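Side-chain contact in BH2602 protein (Bacillus halodurans, PDB 3NWZ), which probably hydrolyses acyl-CoA thioesters as a hotdog-fold member of the thioesterase superfamily, although its physiological substrate is not established: residues Q57-E60 with F64-R67. Residues are numbered along the deposited sequence; the frame is centred on the assembly and turned at random.
Sequences QERE and FEVR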
ATOM      1  N   GLN A  57      15.416   7.681 -18.232  1.00 34.09           N
ATOM      2  CA  GLN A  57      16.858   7.807 -18.014  1.00 43.08           C
ATOM      3  C   GLN A  57      17.296   7.904 -16.575  1.00 59.51           C
ATOM      4  O   GLN A  57      16.581   8.401 -15.712  1.00 63.15           O
ATOM      5  CB  GLN A  57      17.430   9.009 -18.779  1.00 34.85           C
ATOM      6  CG  GLN A  57      16.491  10.185 -18.873  1.00 54.22           C
ATOM      7  CD  GLN A  57      17.076  11.358 -19.632  1.00 58.68           C
ATOM      8  OE1 GLN A  57      17.577  11.217 -20.750  1.00 56.22           O
ATOM      9  NE2 GLN A  57      16.994  12.532 -19.028  1.00 54.40           N
ATOM     10  N   GLU A  58      18.507   7.425 -16.340  1.00 67.29           N
ATOM     11  CA  GLU A  58      19.104   7.433 -15.020  1.00 65.57           C
ATOM     12  C   GLU A  58      19.633   8.829 -14.739  1.00 63.80           C
ATOM     13  O   GLU A  58      20.063   9.528 -15.655  1.00 62.67           O
ATOM     14  CB  GLU A  58      20.236   6.415 -14.988  1.00 60.08           C
ATOM     15  CG  GLU A  58      20.930   6.273 -13.670  1.00 67.84           C
ATOM     16  CD  GLU A  58      21.753   5.007 -13.624  1.00 75.97           C
ATOM     17  OE1 GLU A  58      21.146   3.916 -13.694  1.00 72.45           O
ATOM     18  OE2 GLU A  58      22.997   5.098 -13.527  1.00 85.40           O
ATOM     19  N   ARG A  59      19.577   9.243 -13.480  1.00 50.34           N
ATOM     20  CA  ARG A  59      20.070  10.556 -13.113  1.00 47.51           C
ATOM     21  C   ARG A  59      21.532  10.478 -12.654  1.00 48.99           C
ATOM     22  O   ARG A  59      22.084   9.389 -12.498  1.00 32.26           O
ATOM     23  CB  ARG A  59      19.213  11.150 -12.003  1.00 55.27           C
ATOM     24  CG  ARG A  59      17.757  11.358 -12.384  1.00 65.89           C
ATOM     25  CD  ARG A  59      17.120  12.473 -11.556  1.00 75.61           C
ATOM     26  NE  ARG A  59      17.253  12.245 -10.121  1.00 74.29           N
ATOM     27  CZ  ARG A  59      16.699  13.016  -9.193  1.00 87.63           C
ATOM     28  NH1 ARG A  59      15.978  14.070  -9.556  1.00 88.83           N
ATOM     29  NH2 ARG A  59      16.853  12.727  -7.908  1.00 96.76           N
ATOM     30  N   GLU A  60      22.161  11.638 -12.472  1.00 67.30           N
ATOM     31  CA  GLU A  60      23.537  11.696 -12.004  1.00 67.73           C
ATOM     32  C   GLU A  60      23.576  10.843 -10.750  1.00 59.99           C
ATOM     33  O   GLU A  60      24.444   9.987 -10.593  1.00 63.11           O
ATOM     34  CB  GLU A  60      23.921  13.140 -11.670  1.00 88.56           C
ATOM     35  CG  GLU A  60      25.237  13.297 -10.918  1.00104.91           C
ATOM     36  CD  GLU A  60      26.434  12.823 -11.716  1.00114.89           C
ATOM     37  OE1 GLU A  60      26.691  13.394 -12.797  1.00120.60           O
ATOM     38  OE2 GLU A  60      27.119  11.883 -11.261  1.00116.93           O
ATOM     39  N   PHE A  64      16.056   6.836 -10.722  1.00 42.10           N
ATOM     40  CA  PHE A  64      15.622   6.648 -12.098  1.00 41.95           C
ATOM     41  C   PHE A  64      14.436   7.553 -12.505  1.00 41.07           C
ATOM     42  O   PHE A  64      13.475   7.765 -11.751  1.00 36.71           O
ATOM     43  CB  PHE A  64      15.303   5.172 -12.323  1.00 43.33           C
ATOM     44  CG  PHE A  64      15.566   4.715 -13.720  1.00 38.04           C
ATOM     45  CD1 PHE A  64      14.565   4.781 -14.691  1.00 50.25           C
ATOM     46  CD2 PHE A  64      16.818   4.258 -14.081  1.00 41.15           C
ATOM     47  CE1 PHE A  64      14.819   4.397 -16.001  1.00 54.79           C
ATOM     48  CE2 PHE A  64      17.078   3.874 -15.393  1.00 38.08           C
ATOM     49  CZ  PHE A  64      16.076   3.945 -16.349  1.00 41.04           C
ATOM     50  N   GLU A  65      14.486   8.053 -13.730  1.00 33.76           N
ATOM     51  CA  GLU A  65      13.475   8.983 -14.179  1.00 27.59           C
ATOM     52  C   GLU A  65      12.699   8.604 -15.446  1.00 32.34           C
ATOM     53  O   GLU A  65      13.262   8.154 -16.452  1.00 51.30           O
ATOM     54  CB  GLU A  65      14.170  10.335 -14.352  1.00 25.52           C
ATOM     55  CG  GLU A  65      13.301  11.549 -14.555  1.00 39.62           C
ATOM     56  CD  GLU A  65      14.126  12.829 -14.444  1.00 58.93           C
ATOM     57  OE1 GLU A  65      14.612  13.129 -13.329  1.00 57.44           O
ATOM     58  OE2 GLU A  65      14.305  13.527 -15.469  1.00 73.95           O
ATOM     59  N   VAL A  66      11.385   8.795 -15.368  1.00 29.69           N
ATOM     60  CA  VAL A  66      10.487   8.526 -16.480  1.00 31.17           C
ATOM     61  C   VAL A  66       9.512   9.684 -16.594  1.00 34.66           C
ATOM     62  O   VAL A  66       8.742   9.938 -15.665  1.00 41.09           O
ATOM     63  CB  VAL A  66       9.609   7.262 -16.278  1.00 28.91           C
ATOM     64  CG1 VAL A  66       8.777   7.047 -17.519  1.00 33.99           C
ATOM     65  CG2 VAL A  66      10.438   6.045 -15.997  1.00 36.05           C
ATOM     66  N   ARG A  67       9.551  10.396 -17.715  1.00 36.97           N
ATOM     67  CA  ARG A  67       8.595  11.474 -17.913  1.00 41.41           C
ATOM     68  C   ARG A  67       7.582  11.066 -18.982  1.00 37.73           C
ATOM     69  O   ARG A  67       7.869  10.269 -19.879  1.00 29.31           O
ATOM     70  CB  ARG A  67       9.292  12.804 -18.253  1.00 50.72           C
ATOM     71  CG  ARG A  67       9.986  12.906 -19.585  1.00 75.78           C
ATOM     72  CD  ARG A  67      10.883  14.136 -19.589  1.00 86.77           C
ATOM     73  NE  ARG A  67      12.013  13.966 -18.675  1.00 94.76           N
ATOM     74  CZ  ARG A  67      13.079  13.208 -18.930  1.00 90.82           C
ATOM     75  NH1 ARG A  67      13.178  12.547 -20.079  1.00 95.32           N
ATOM     76  NH2 ARG A  67      14.046  13.105 -18.030  1.00 76.14           N
TER
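Q57 and E65 form the hydrogen-bonded pair of an antiparallel beta hairpin, the contact by which strand 55-58 closes one outer edge of the chain's hotdog sheet against strand 64-69. The hairpin illustrates how alternation along a strand sorts side chains between two unlike faces. Q57 N donates to E65 O at 2.8 Å, nearly straight at 163°, and E65 N returns a bond to Q57 O at 2.9 Å. One residue on, E58 and F64 make the non-hydrogen-bonded pair, their side chains on the face turned to helix 83-100. There Q57 C sits over the F64 ring centre and E58 N nearer the rim. Q96 and M97 also touch this ring, while the E58 carboxylate pairs with R100.

The other face is polar. E65, extended with CG anti to its own nitrogen (chi1 -168°), reaches between two arginines. R59 lays its aliphatic CG and CD against E65 OE1; its guanidinium pairs with D61, and R59 NH1 stays 4.1 Å from E65 OE1, beyond a salt bridge. On the other side, R67 NH2 donates to E65 OE2 at 2.6 Å, through the anti lone pair. An alanine at R67 would remove this bond and probably leave the E65 carboxylate freer to turn, with only a weak, long pairing to R127. Across the hairpin, Q57 CD lies in plane at the R67 guanidinium edge, the amide plane turned 84° from it.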